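Nucleoporin NUP170 (Chaetomium thermophilum, PDB 5HAX) probably serves as a structural scaffold subunit of the nuclear pore complex, built from a beta-propeller followed by a helical region. Local coordinates at residues T165-H170 with S210-K215; D184-L189 with I197-Y202; L241-S246 with L296-A301; R318-A323 with L344-F349. One frame throughout, in Å; residues are numbered along the deposited sequence.

Contact 1. Residues T165-H170 with S210-K215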
loop_
_atom_site.group_PDB
_atom_site.type_symbol
_atom_site.label_atom_id
_atom_site.label_comp_id
_atom_site.label_asym_id
_atom_site.label_seq_id
_atom_site.Cartn_x
_atom_site.Cartn_y
_atom_site.Cartn_z
ATOM N N THR A 165 2.726 16.890 27.838
ATOM C CA THR A 165 3.060 18.024 26.979
ATOM C C THR A 165 2.587 19.368 27.502
ATOM O O THR A 165 3.068 20.393 27.008
ATOM C CB THR A 165 2.467 17.824 25.576
ATOM O OG1 THR A 165 1.036 17.899 25.645
ATOM C CG2 THR A 165 2.880 16.482 24.994
ATOM N N ARG A 166 1.671 19.419 28.467
ATOM C CA ARG A 166 1.008 20.647 28.897
ATOM C C ARG A 166 0.210 21.296 27.773
ATOM O O ARG A 166 -0.218 22.449 27.910
ATOM C CB ARG A 166 2.007 21.667 29.467
ATOM C CG ARG A 166 2.926 21.123 30.551
ATOM C CD ARG A 166 3.843 22.220 31.069
ATOM N NE ARG A 166 5.014 21.691 31.764
ATOM C CZ ARG A 166 6.123 22.386 31.995
ATOM N NH1 ARG A 166 6.226 23.644 31.580
ATOM N NH2 ARG A 166 7.140 21.823 32.636
ATOM N N MET A 167 -0.005 20.585 26.667
ATOM C CA MET A 167 -0.719 21.108 25.509
ATOM C C MET A 167 -2.156 20.602 25.541
ATOM O O MET A 167 -2.396 19.392 25.454
ATOM C CB MET A 167 -0.031 20.681 24.212
ATOM C CG MET A 167 1.369 21.246 24.033
ATOM S SD MET A 167 2.199 20.588 22.575
ATOM C CE MET A 167 3.746 21.489 22.629
ATOM N N SER A 168 -3.105 21.526 25.668
ATOM C CA SER A 168 -4.519 21.176 25.677
ATOM C C SER A 168 -5.334 22.440 25.454
ATOM O O SER A 168 -4.867 23.554 25.709
ATOM C CB SER A 168 -4.926 20.500 26.990
ATOM O OG SER A 168 -4.927 21.429 28.059
ATOM N N VAL A 169 -6.560 22.251 24.969
ATOM C CA VAL A 169 -7.483 23.349 24.715
ATOM C C VAL A 169 -8.895 22.893 25.044
ATOM O O VAL A 169 -9.253 21.726 24.858
ATOM C CB VAL A 169 -7.416 23.847 23.253
ATOM C CG1 VAL A 169 -6.198 24.731 23.041
ATOM C CG2 VAL A 169 -7.422 22.673 22.282
ATOM N N HIS A 170 -9.698 23.829 25.542
ATOM C CA HIS A 170 -11.104 23.551 25.786
ATOM C C HIS A 170 -11.811 23.268 24.467
ATOM O O HIS A 170 -11.570 23.934 23.457
ATOM C CB HIS A 170 -11.756 24.729 26.507
ATOM C CG HIS A 170 -11.199 24.974 27.875
ATOM N ND1 HIS A 170 -10.964 26.238 28.370
ATOM C CD2 HIS A 170 -10.829 24.113 28.852
ATOM C CE1 HIS A 170 -10.473 26.145 29.593
ATOM N NE2 HIS A 170 -10.382 24.866 29.909
ATOM N N SER A 210 0.373 34.516 23.634
ATOM C CA SER A 210 -0.107 33.339 22.926
ATOM C C SER A 210 0.268 32.092 23.715
ATOM O O SER A 210 1.399 31.969 24.191
ATOM C CB SER A 210 0.480 33.272 21.512
ATOM O OG SER A 210 -0.104 32.221 20.765
ATOM N N SER A 211 -0.686 31.174 23.837
ATOM C CA SER A 211 -0.480 29.933 24.565
ATOM C C SER A 211 0.252 28.911 23.696
ATOM O O SER A 211 0.391 29.067 22.480
ATOM C CB SER A 211 -1.818 29.363 25.032
ATOM O OG SER A 211 -2.745 29.307 23.961
ATOM N N ARG A 212 0.727 27.846 24.347
ATOM C CA ARG A 212 1.418 26.776 23.637
ATOM C C ARG A 212 0.494 25.988 22.719
ATOM O O ARG A 212 0.986 25.309 21.813
ATOM C CB ARG A 212 2.066 25.807 24.626
ATOM C CG ARG A 212 3.516 26.104 24.956
ATOM C CD ARG A 212 4.253 24.815 25.288
ATOM N NE ARG A 212 5.605 25.058 25.780
ATOM C CZ ARG A 212 5.929 25.199 27.062
ATOM N NH1 ARG A 212 7.192 25.417 27.403
ATOM N NH2 ARG A 212 5.000 25.124 28.005
ATOM N N CYS A 213 -0.819 26.046 22.937
ATOM C CA CYS A 213 -1.766 25.236 22.182
ATOM C C CYS A 213 -3.038 26.035 21.947
ATOM O O CYS A 213 -3.598 26.602 22.889
ATOM C CB CYS A 213 -2.090 23.933 22.924
ATOM S SG CYS A 213 -3.165 22.804 22.005
ATOM N N GLY A 214 -3.492 26.069 20.690
ATOM C CA GLY A 214 -4.670 26.826 20.327
ATOM C C GLY A 214 -5.575 26.033 19.406
ATOM O O GLY A 214 -5.198 24.985 18.874
ATOM N N LYS A 215 -6.783 26.563 19.223
ATOM C CA LYS A 215 -7.816 25.932 18.415
ATOM C C LYS A 215 -8.590 27.012 17.677
ATOM O O LYS A 215 -8.890 28.064 18.250
ATOM C CB LYS A 215 -8.764 25.104 19.291
ATOM C CG LYS A 215 -9.845 24.361 18.533
ATOM C CD LYS A 215 -10.709 23.549 19.484
ATOM C CE LYS A 215 -11.811 22.809 18.745
ATOM N NZ LYS A 215 -12.649 21.999 19.669
HETATM O O HOH W 1 -4.473 26.347 25.812
#

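Contact 2. Residues D184-L189 with I197-Y202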
loop_
_atom_site.group_PDB
_atom_site.type_symbol
_atom_site.label_atom_id
_atom_site.label_comp_id
_atom_site.label_asym_id
_atom_site.label_seq_id
_atom_site.Cartn_x
_atom_site.Cartn_y
_atom_site.Cartn_z
ATOM N N ASP A 184 2.647 16.668 7.876
ATOM C CA ASP A 184 3.394 17.714 8.561
ATOM C C ASP A 184 2.942 17.927 10.002
ATOM O O ASP A 184 3.426 18.856 10.656
ATOM C CB ASP A 184 3.273 19.032 7.790
ATOM C CG ASP A 184 3.797 18.929 6.370
ATOM O OD1 ASP A 184 4.818 18.241 6.158
ATOM O OD2 ASP A 184 3.184 19.535 5.466
ATOM N N GLY A 185 2.023 17.108 10.505
ATOM C CA GLY A 185 1.590 17.206 11.884
ATOM C C GLY A 185 0.387 18.091 12.134
ATOM O O GLY A 185 0.053 18.329 13.302
ATOM N N ARG A 186 -0.267 18.594 11.091
ATOM C CA ARG A 186 -1.481 19.376 11.285
ATOM C C ARG A 186 -2.613 18.471 11.757
ATOM O O ARG A 186 -2.774 17.354 11.262
ATOM C CB ARG A 186 -1.874 20.086 9.989
ATOM C CG ARG A 186 -0.823 21.051 9.465
ATOM C CD ARG A 186 -1.307 21.791 8.228
ATOM N NE ARG A 186 -2.336 22.777 8.545
ATOM C CZ ARG A 186 -2.868 23.620 7.663
ATOM N NH1 ARG A 186 -2.470 23.606 6.398
ATOM N NH2 ARG A 186 -3.798 24.484 8.046
ATOM N N ILE A 187 -3.401 18.962 12.713
ATOM C CA ILE A 187 -4.454 18.185 13.367
ATOM C C ILE A 187 -5.795 18.850 13.080
ATOM O O ILE A 187 -6.014 20.004 13.468
ATOM C CB ILE A 187 -4.215 18.079 14.884
ATOM C CG1 ILE A 187 -2.876 17.387 15.168
ATOM C CG2 ILE A 187 -5.358 17.326 15.555
ATOM C CD1 ILE A 187 -2.456 17.442 16.623
ATOM N N PHE A 188 -6.696 18.117 12.425
ATOM C CA PHE A 188 -8.028 18.602 12.085
ATOM C C PHE A 188 -9.097 17.806 12.829
ATOM O O PHE A 188 -8.952 16.599 13.049
ATOM C CB PHE A 188 -8.276 18.513 10.575
ATOM C CG PHE A 188 -7.397 19.420 9.756
ATOM C CD1 PHE A 188 -7.639 20.781 9.706
ATOM C CD2 PHE A 188 -6.336 18.907 9.029
ATOM C CE1 PHE A 188 -6.836 21.617 8.951
ATOM C CE2 PHE A 188 -5.528 19.739 8.270
ATOM C CZ PHE A 188 -5.780 21.096 8.232
ATOM N N LEU A 189 -10.186 18.491 13.200
ATOM C CA LEU A 189 -11.238 17.921 14.035
ATOM C C LEU A 189 -12.615 18.171 13.430
ATOM O O LEU A 189 -12.859 19.204 12.800
ATOM C CB LEU A 189 -11.225 18.518 15.448
ATOM C CG LEU A 189 -9.895 18.610 16.193
ATOM C CD1 LEU A 189 -10.100 19.403 17.472
ATOM C CD2 LEU A 189 -9.333 17.233 16.499
ATOM N N ILE A 197 -15.150 22.407 10.641
ATOM C CA ILE A 197 -13.844 21.774 10.773
ATOM C C ILE A 197 -12.949 22.700 11.581
ATOM O O ILE A 197 -12.793 23.878 11.238
ATOM C CB ILE A 197 -13.226 21.461 9.399
ATOM C CG1 ILE A 197 -14.018 20.327 8.742
ATOM C CG2 ILE A 197 -11.752 21.067 9.541
ATOM C CD1 ILE A 197 -13.629 20.050 7.323
ATOM N N HIS A 198 -12.370 22.165 12.650
ATOM C CA HIS A 198 -11.442 22.891 13.499
ATOM C C HIS A 198 -10.032 22.359 13.287
ATOM O O HIS A 198 -9.831 21.248 12.792
ATOM C CB HIS A 198 -11.824 22.759 14.979
ATOM C CG HIS A 198 -13.189 23.277 15.305
ATOM N ND1 HIS A 198 -14.334 22.535 15.105
ATOM C CD2 HIS A 198 -13.593 24.460 15.824
ATOM C CE1 HIS A 198 -15.384 23.239 15.487
ATOM N NE2 HIS A 198 -14.962 24.412 15.926
ATOM N N GLU A 199 -9.054 23.176 13.670
ATOM C CA GLU A 199 -7.650 22.793 13.632
ATOM C C GLU A 199 -7.013 23.144 14.965
ATOM O O GLU A 199 -7.308 24.194 15.545
ATOM C CB GLU A 199 -6.896 23.492 12.488
ATOM C CG GLU A 199 -5.406 23.150 12.437
ATOM C CD GLU A 199 -4.722 23.641 11.176
ATOM O OE1 GLU A 199 -5.358 24.379 10.396
ATOM O OE2 GLU A 199 -3.544 23.282 10.962
ATOM N N ILE A 200 -6.151 22.257 15.453
ATOM C CA ILE A 200 -5.392 22.485 16.677
ATOM C C ILE A 200 -3.978 22.892 16.285
ATOM O O ILE A 200 -3.302 22.179 15.534
ATOM C CB ILE A 200 -5.379 21.238 17.578
ATOM C CG1 ILE A 200 -6.792 20.969 18.105
ATOM C CG2 ILE A 200 -4.387 21.429 18.737
ATOM C CD1 ILE A 200 -6.874 19.881 19.152
ATOM N N PHE A 201 -3.542 24.041 16.789
ATOM C CA PHE A 201 -2.171 24.506 16.646
ATOM C C PHE A 201 -1.420 24.268 17.948
ATOM O O PHE A 201 -1.999 24.318 19.035
ATOM C CB PHE A 201 -2.126 25.995 16.299
ATOM C CG PHE A 201 -2.890 26.356 15.061
ATOM C CD1 PHE A 201 -2.307 26.242 13.811
ATOM C CD2 PHE A 201 -4.190 26.820 15.147
ATOM C CE1 PHE A 201 -3.007 26.578 12.670
ATOM C CE2 PHE A 201 -4.895 27.159 14.013
ATOM C CZ PHE A 201 -4.305 27.039 12.770
ATOM N N TYR A 202 -0.121 24.006 17.834
ATOM C CA TYR A 202 0.713 23.935 19.022
ATOM C C TYR A 202 2.154 24.255 18.655
ATOM O O TYR A 202 2.592 24.024 17.524
ATOM C CB TYR A 202 0.613 22.566 19.713
ATOM C CG TYR A 202 1.122 21.385 18.912
ATOM C CD1 TYR A 202 2.447 20.982 19.000
ATOM C CD2 TYR A 202 0.268 20.657 18.093
ATOM C CE1 TYR A 202 2.913 19.897 18.280
ATOM C CE2 TYR A 202 0.725 19.571 17.370
ATOM C CZ TYR A 202 2.048 19.194 17.469
ATOM O OH TYR A 202 2.506 18.115 16.751
HETATM O O HOH W 2 0.756 16.882 15.189
HETATM O O HOH W 3 -2.409 21.891 13.109
#

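Contact 3. Residues L241-S246 with L296-A301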
loop_
_atom_site.group_PDB
_atom_site.type_symbol
_atom_site.label_atom_id
_atom_site.label_comp_id
_atom_site.label_asym_id
_atom_site.label_seq_id
_atom_site.Cartn_x
_atom_site.Cartn_y
_atom_site.Cartn_z
ATOM N N LEU A 241 -5.165 18.355 0.275
ATOM C CA LEU A 241 -6.613 18.424 0.377
ATOM C C LEU A 241 -7.106 17.733 1.642
ATOM O O LEU A 241 -6.446 16.856 2.206
ATOM C CB LEU A 241 -7.286 17.790 -0.846
ATOM C CG LEU A 241 -7.033 18.463 -2.196
ATOM C CD1 LEU A 241 -7.754 17.703 -3.297
ATOM C CD2 LEU A 241 -7.470 19.923 -2.174
ATOM N N LEU A 242 -8.289 18.164 2.076
ATOM C CA LEU A 242 -9.024 17.568 3.182
ATOM C C LEU A 242 -10.472 17.421 2.740
ATOM O O LEU A 242 -11.051 18.371 2.204
ATOM C CB LEU A 242 -8.921 18.443 4.438
ATOM C CG LEU A 242 -9.654 17.989 5.701
ATOM C CD1 LEU A 242 -9.021 16.738 6.283
ATOM C CD2 LEU A 242 -9.657 19.110 6.727
ATOM N N TYR A 243 -11.046 16.235 2.947
ATOM C CA TYR A 243 -12.425 15.944 2.571
ATOM C C TYR A 243 -13.257 15.656 3.812
ATOM O O TYR A 243 -12.774 15.021 4.756
ATOM C CB TYR A 243 -12.517 14.734 1.636
ATOM C CG TYR A 243 -11.702 14.817 0.367
ATOM C CD1 TYR A 243 -12.191 15.468 -0.755
ATOM C CD2 TYR A 243 -10.452 14.215 0.283
ATOM C CE1 TYR A 243 -11.453 15.534 -1.923
ATOM C CE2 TYR A 243 -9.705 14.273 -0.879
ATOM C CZ TYR A 243 -10.212 14.934 -1.981
ATOM O OH TYR A 243 -9.477 14.995 -3.143
ATOM N N SER A 244 -14.511 16.109 3.803
ATOM C CA SER A 244 -15.488 15.729 4.815
ATOM C C SER A 244 -16.706 15.107 4.144
ATOM O O SER A 244 -17.097 15.512 3.042
ATOM C CB SER A 244 -15.925 16.927 5.670
ATOM O OG SER A 244 -16.889 17.723 5.001
ATOM N N LEU A 245 -17.292 14.122 4.817
ATOM C CA LEU A 245 -18.548 13.503 4.414
ATOM C C LEU A 245 -19.592 13.799 5.479
ATOM O O LEU A 245 -19.329 13.619 6.672
ATOM C CB LEU A 245 -18.381 11.993 4.238
ATOM C CG LEU A 245 -19.626 11.206 3.819
ATOM C CD1 LEU A 245 -20.081 11.621 2.430
ATOM C CD2 LEU A 245 -19.354 9.708 3.869
ATOM N N SER A 246 -20.765 14.259 5.053
ATOM C CA SER A 246 -21.830 14.618 5.977
ATOM C C SER A 246 -22.884 13.516 6.038
ATOM O O SER A 246 -22.885 12.569 5.249
ATOM C CB SER A 246 -22.476 15.946 5.575
ATOM O OG SER A 246 -23.560 15.742 4.683
ATOM N N LEU A 296 -15.872 7.645 2.366
ATOM C CA LEU A 296 -15.008 8.173 1.323
ATOM C C LEU A 296 -13.625 7.546 1.446
ATOM O O LEU A 296 -13.257 7.001 2.489
ATOM C CB LEU A 296 -14.886 9.701 1.405
ATOM C CG LEU A 296 -16.184 10.508 1.368
ATOM C CD1 LEU A 296 -15.880 11.995 1.464
ATOM C CD2 LEU A 296 -16.992 10.203 0.112
ATOM N N SER A 297 -12.863 7.627 0.360
ATOM C CA SER A 297 -11.477 7.181 0.354
ATOM C C SER A 297 -10.682 8.022 -0.637
ATOM O O SER A 297 -10.899 7.911 -1.851
ATOM C CB SER A 297 -11.380 5.701 -0.007
ATOM O OG SER A 297 -10.065 5.223 0.203
ATOM N N PRO A 298 -9.772 8.878 -0.175
ATOM C CA PRO A 298 -8.988 9.687 -1.116
ATOM C C PRO A 298 -8.099 8.826 -2.001
ATOM O O PRO A 298 -7.602 7.775 -1.590
ATOM C CB PRO A 298 -8.153 10.592 -0.201
ATOM C CG PRO A 298 -8.877 10.598 1.103
ATOM C CD PRO A 298 -9.476 9.236 1.223
ATOM N N ILE A 299 -7.909 9.287 -3.228
ATOM C CA ILE A 299 -7.000 8.673 -4.192
ATOM C C ILE A 299 -5.845 9.647 -4.409
ATOM O O ILE A 299 -6.077 10.773 -4.868
ATOM C CB ILE A 299 -7.712 8.351 -5.516
ATOM C CG1 ILE A 299 -8.873 7.382 -5.258
ATOM C CG2 ILE A 299 -6.726 7.755 -6.517
ATOM C CD1 ILE A 299 -9.786 7.170 -6.448
ATOM N N PRO A 300 -4.605 9.273 -4.096
ATOM C CA PRO A 300 -3.503 10.239 -4.165
ATOM C C PRO A 300 -3.098 10.552 -5.598
ATOM O O PRO A 300 -3.367 9.798 -6.537
ATOM C CB PRO A 300 -2.373 9.534 -3.408
ATOM C CG PRO A 300 -2.647 8.085 -3.610
ATOM C CD PRO A 300 -4.145 7.944 -3.655
ATOM N N ALA A 301 -2.427 11.697 -5.754
ATOM C CA ALA A 301 -1.992 12.136 -7.077
ATOM C C ALA A 301 -0.953 11.195 -7.671
ATOM O O ALA A 301 -0.819 11.115 -8.898
ATOM C CB ALA A 301 -1.434 13.557 -7.003
#

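Contact 4. Residues R318-A323 with L344-F349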
loop_
_atom_site.group_PDB
_atom_site.type_symbol
_atom_site.label_atom_id
_atom_site.label_comp_id
_atom_site.label_asym_id
_atom_site.label_seq_id
_atom_site.Cartn_x
_atom_site.Cartn_y
_atom_site.Cartn_z
ATOM N N ARG A 318 -19.371 1.811 -5.898
ATOM C CA ARG A 318 -18.176 2.627 -5.731
ATOM C C ARG A 318 -18.230 3.752 -6.758
ATOM O O ARG A 318 -18.133 3.505 -7.966
ATOM C CB ARG A 318 -16.911 1.785 -5.888
ATOM C CG ARG A 318 -16.528 1.009 -4.636
ATOM C CD ARG A 318 -15.396 0.029 -4.908
ATOM N NE ARG A 318 -15.880 -1.218 -5.492
ATOM C CZ ARG A 318 -15.098 -2.151 -6.025
ATOM N NH1 ARG A 318 -15.633 -3.258 -6.522
ATOM N NH2 ARG A 318 -13.782 -1.982 -6.061
ATOM N N LEU A 319 -18.391 4.983 -6.275
ATOM C CA LEU A 319 -18.442 6.173 -7.114
ATOM C C LEU A 319 -17.054 6.801 -7.155
ATOM O O LEU A 319 -16.511 7.174 -6.111
ATOM C CB LEU A 319 -19.460 7.177 -6.572
ATOM C CG LEU A 319 -20.809 6.629 -6.100
ATOM C CD1 LEU A 319 -21.660 7.753 -5.521
ATOM C CD2 LEU A 319 -21.539 5.932 -7.234
ATOM N N PHE A 320 -16.492 6.927 -8.353
ATOM C CA PHE A 320 -15.169 7.511 -8.542
ATOM C C PHE A 320 -15.322 8.914 -9.119
ATOM O O PHE A 320 -15.852 9.081 -10.224
ATOM C CB PHE A 320 -14.316 6.632 -9.454
ATOM C CG PHE A 320 -13.886 5.350 -8.807
ATOM C CD1 PHE A 320 -12.669 5.266 -8.149
ATOM C CD2 PHE A 320 -14.707 4.236 -8.837
ATOM C CE1 PHE A 320 -12.273 4.091 -7.544
ATOM C CE2 PHE A 320 -14.317 3.056 -8.233
ATOM C CZ PHE A 320 -13.097 2.984 -7.583
ATOM N N LEU A 321 -14.855 9.911 -8.371
ATOM C CA LEU A 321 -15.043 11.311 -8.719
ATOM C C LEU A 321 -13.723 11.949 -9.111
ATOM O O LEU A 321 -12.703 11.767 -8.438
ATOM C CB LEU A 321 -15.651 12.098 -7.557
ATOM C CG LEU A 321 -17.029 11.618 -7.106
ATOM C CD1 LEU A 321 -16.899 10.824 -5.820
ATOM C CD2 LEU A 321 -17.981 12.792 -6.936
ATOM N N SER A 322 -13.761 12.708 -10.199
ATOM C CA SER A 322 -12.658 13.563 -10.594
ATOM C C SER A 322 -12.820 14.939 -9.963
ATOM O O SER A 322 -13.893 15.309 -9.484
ATOM C CB SER A 322 -12.595 13.697 -12.114
ATOM O OG SER A 322 -13.741 14.380 -12.599
ATOM N N ALA A 323 -11.728 15.695 -9.967
ATOM C CA ALA A 323 -11.747 17.093 -9.575
ATOM C C ALA A 323 -10.772 17.841 -10.470
ATOM O O ALA A 323 -9.728 17.301 -10.843
ATOM C CB ALA A 323 -11.375 17.281 -8.101
ATOM N N LEU A 344 -18.851 13.220 -10.680
ATOM C CA LEU A 344 -18.909 11.765 -10.726
ATOM C C LEU A 344 -18.694 11.295 -12.160
ATOM O O LEU A 344 -19.504 11.588 -13.045
ATOM C CB LEU A 344 -20.245 11.264 -10.185
ATOM C CG LEU A 344 -20.523 9.771 -10.388
ATOM C CD1 LEU A 344 -19.374 8.924 -9.862
ATOM C CD2 LEU A 344 -21.828 9.374 -9.717
ATOM N N GLN A 345 -17.606 10.562 -12.384
ATOM C CA GLN A 345 -17.180 10.143 -13.715
ATOM C C GLN A 345 -17.387 8.662 -13.985
ATOM O O GLN A 345 -17.821 8.298 -15.081
ATOM C CB GLN A 345 -15.694 10.470 -13.913
ATOM C CG GLN A 345 -15.367 11.955 -13.958
ATOM C CD GLN A 345 -15.694 12.587 -15.297
ATOM O OE1 GLN A 345 -16.424 12.015 -16.106
ATOM N NE2 GLN A 345 -15.144 13.770 -15.542
ATOM N N PHE A 346 -17.083 7.800 -13.017
ATOM C CA PHE A 346 -17.040 6.360 -13.231
ATOM C C PHE A 346 -17.642 5.644 -12.031
ATOM O O PHE A 346 -17.452 6.071 -10.889
ATOM C CB PHE A 346 -15.595 5.896 -13.462
ATOM C CG PHE A 346 -15.434 4.409 -13.495
ATOM C CD1 PHE A 346 -15.035 3.718 -12.364
ATOM C CD2 PHE A 346 -15.679 3.699 -14.656
ATOM C CE1 PHE A 346 -14.886 2.348 -12.391
ATOM C CE2 PHE A 346 -15.533 2.329 -14.690
ATOM C CZ PHE A 346 -15.137 1.650 -13.557
ATOM N N VAL A 347 -18.361 4.551 -12.294
ATOM C CA VAL A 347 -19.013 3.761 -11.253
ATOM C C VAL A 347 -18.615 2.302 -11.426
ATOM O O VAL A 347 -18.758 1.740 -12.518
ATOM C CB VAL A 347 -20.549 3.893 -11.305
ATOM C CG1 VAL A 347 -21.193 3.058 -10.199
ATOM C CG2 VAL A 347 -20.971 5.348 -11.191
ATOM N N LYS A 348 -18.136 1.686 -10.344
ATOM C CA LYS A 348 -17.954 0.239 -10.282
ATOM C C LYS A 348 -19.135 -0.349 -9.517
ATOM O O LYS A 348 -19.274 -0.125 -8.308
ATOM C CB LYS A 348 -16.627 -0.129 -9.620
ATOM C CG LYS A 348 -16.272 -1.616 -9.727
ATOM C CD LYS A 348 -15.996 -2.034 -11.175
ATOM C CE LYS A 348 -16.033 -3.546 -11.361
ATOM N NZ LYS A 348 -14.736 -4.201 -11.043
ATOM N N PHE A 349 -19.983 -1.093 -10.222
ATOM C CA PHE A 349 -21.158 -1.687 -9.609
ATOM C C PHE A 349 -20.802 -2.976 -8.872
ATOM O O PHE A 349 -19.762 -3.585 -9.130
ATOM C CB PHE A 349 -22.222 -1.963 -10.666
ATOM C CG PHE A 349 -22.924 -0.725 -11.157
ATOM C CD1 PHE A 349 -23.961 -0.166 -10.429
ATOM C CD2 PHE A 349 -22.548 -0.124 -12.346
ATOM C CE1 PHE A 349 -24.609 0.970 -10.876
ATOM C CE2 PHE A 349 -23.193 1.013 -12.799
ATOM C CZ PHE A 349 -24.224 1.560 -12.061
HETATM O O HOH W 4 -18.567 -1.834 -6.149
#

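Contact 1. Residues T165-H170 with S210-K215
Val169 and Cys213 make the apolar heart of the meeting between residues 165-170 and 210-215, while Arg212 extends it to the outer border. Val169 points toward the opposite strand, and both methyls make contact. CG1, anti to the carbonyl carbon, presses against the backbone at Cys213 and stands 3.2 Å from Cys213 O, a tight approach, and 3.7 Å from Cys213 SG. CG2 reaches further along, to Lys215 CB at 4.1 Å. The sulfur of Cys213 is anti to the backbone N (chi1 -176°), which places it beside the Val169 branch, whereas Cys213 CB lies 4.1 Å from Met167 CB. The two strands belong to consecutive four-stranded sheets of the beta-propeller, each being the last strand of its blade. Their axes come within 6.1 Å at 35°, and the strands are joined by side chains rather than by direct hydrogen bonds. A water adds a polar link at one border: it lies 2.8 Å from Ser168 O and 3.1 Å from Cys213 O and can donate to either, although other acceptors compete for its protons. Arg212 runs extended from CG to NE alongside Arg166, pointing the same way, and its CD approaches Met167 CE. The two guanidinium planes are 72° apart, with Arg166 NH1 and Arg212 NH2 4.1 Å from each other, so the like charges would repel. Each has a partner elsewhere: Arg212 NE donates to Gln204 O, and Arg166 NH2 forms a salt bridge with an acidic side chain on the chain of another protein.

Contact 2. Residues D184-L189 with I197-Y202
Glu199 leaves its strand with CG anti to the backbone N (chi1 178°) and stays extended, crossing towards residues 184-189. Its CB lies beside Ile187 O and Phe188 CD1, and CG comes within 3.4 Å of Ile187 O while also lying over one face of the Phe201 ring, offset towards its rim. CD then sits in the plane of the Arg186 guanidinium, at its edge. The carboxylate is gripped side-on by two nitrogens: Arg186 NE reaches Glu199 OE2 at 2.7 Å, above the carboxylate plane, and Arg186 NH2 meets the syn lone pair of Glu199 OE1 at 2.8 Å. The two flat groups are nearly coplanar, 28° apart, a fit made possible by the bend of the arginine at chi3 (72°). OE1 also touches Phe188 CE1 at 3.4 Å and is bonded to His218 NE2; OE2 accepts from a water that also joins Ile187 N and Ile200 O. A leucine in place of Arg186 would take away both N-H donors and the bond to Lys261 O, and the buried Glu199 carboxylate would probably be less well compensated and less firmly held. Behind the ion pair the backbones form an antiparallel hairpin, with Leu189 N donating to His198 O (2.8 Å) and His198 N to Leu189 O (3.0 Å). On the face opposite Glu199, Leu189 CD1 packs on Ile200 CD1. These are the two middle strands of a propeller blade, flanked by strands 178-181 and 213-217, and strand 142-151 of the preceding blade packs against Ile187, Leu189 and Ile200.

Contact 3. Residues L241-S246 with L296-A301
The phenol ring of Tyr243 is met obliquely by Pro298, neither squarely over a face nor at an edge. Its CD2 lies 4.0 Å from Pro298 CG and its CE2 4.1 Å from Pro298 CB, as the two rings slide past each other in opposite directions. His308 and Leu309 from strand 307-313 also touch Tyr243, and Tyr234 touches Pro298.

Two residues on, Leu245 and Leu296 cross obliquely. Leu296 CD1 rests 3.7 Å from Leu245 CB and 4.0 Å from Ser244 O, and also approaches Tyr243 CB. Leu296 CD2 turns to Leu245 CD1 at 4.1 Å. Leu245 carries its CG anti to the backbone N (chi1 180°), so that both its methyls come up to Leu296 CG from the same side.

The contact is almost entirely apolar side-chain packing, with Ser244 O the one polar atom that Leu296 touches across it. Strands 241-246 and 296-298 run antiparallel in direction, yet their axes stay 8.5 Å apart, too far for sheet pairing. Strand 241-246 is an inner strand of one four-stranded sheet and strand 293-298 an outermost strand of the next sheet, an arrangement typical of successive blades packed face to face in a beta-propeller.

Contact 4. Residues R318-A323 with L344-F349
A classic beta bulge interrupts the antiparallel pairing of strands 318-323 and 344-348 within a propeller blade: Gln345 and Phe346 both face Phe320, whose O takes the N-H of Gln345 at 3.2 Å and, weakly, that of Phe346. On one face Phe320 and Phe346 lie side by side and point the same way, ring planes at 52°. Phe320 CD2 sits in the plane of the Phe346 ring, at its edge, 3.6 Å from Phe346 CD1. Further along, Lys348 CB meets the edge of the Phe320 ring. An alanine in place of Phe320 would remove the ring that Phe346 CD1 and Lys348 CB touch, and both would probably be less well packed on this face.

Arg318 and Lys348 also run alongside each other, with Lys348 CG 3.6 Å above the guanidinium plane, towards its rim. Their charges would repel, but Glu427 forms salt bridges with both Arg318 NH1 and Lys348 NZ. On the other face Leu319 and Val347 lie side by side, CD2 of the leucine 4.0 Å from CG2 of the valine, and Leu344 CD1 tucks against Leu319 CB at 3.7 Å. A water accepts from Arg318 NE and donates to Lys348 O, at 2.8 Å from each.

Overall arrangement
The four contacts fall in two pairs along the propeller, each centre 12 to 16 Å from the next. Contacts 1 and 2 both reach the sheet of strands 178-181 to 213-217, where strands 198-202 and 213-217 are neighbours and Met167 packs on Tyr202; contacts 3 and 4 both reach the sheet holding strands 293-298 and 318-324, where Ile299 meets Phe320. Phe188 and Leu242 connect contacts 2 and 3. Contacts 2 and 4 pair strands within a blade and combine main-chain hydrogen bonds with buried charged groups; contacts 1 and 3 join different blades through side chains, apart from the water in contact 1. Contact 1 is partly exposed, with arginines at its border, whereas the others are buried.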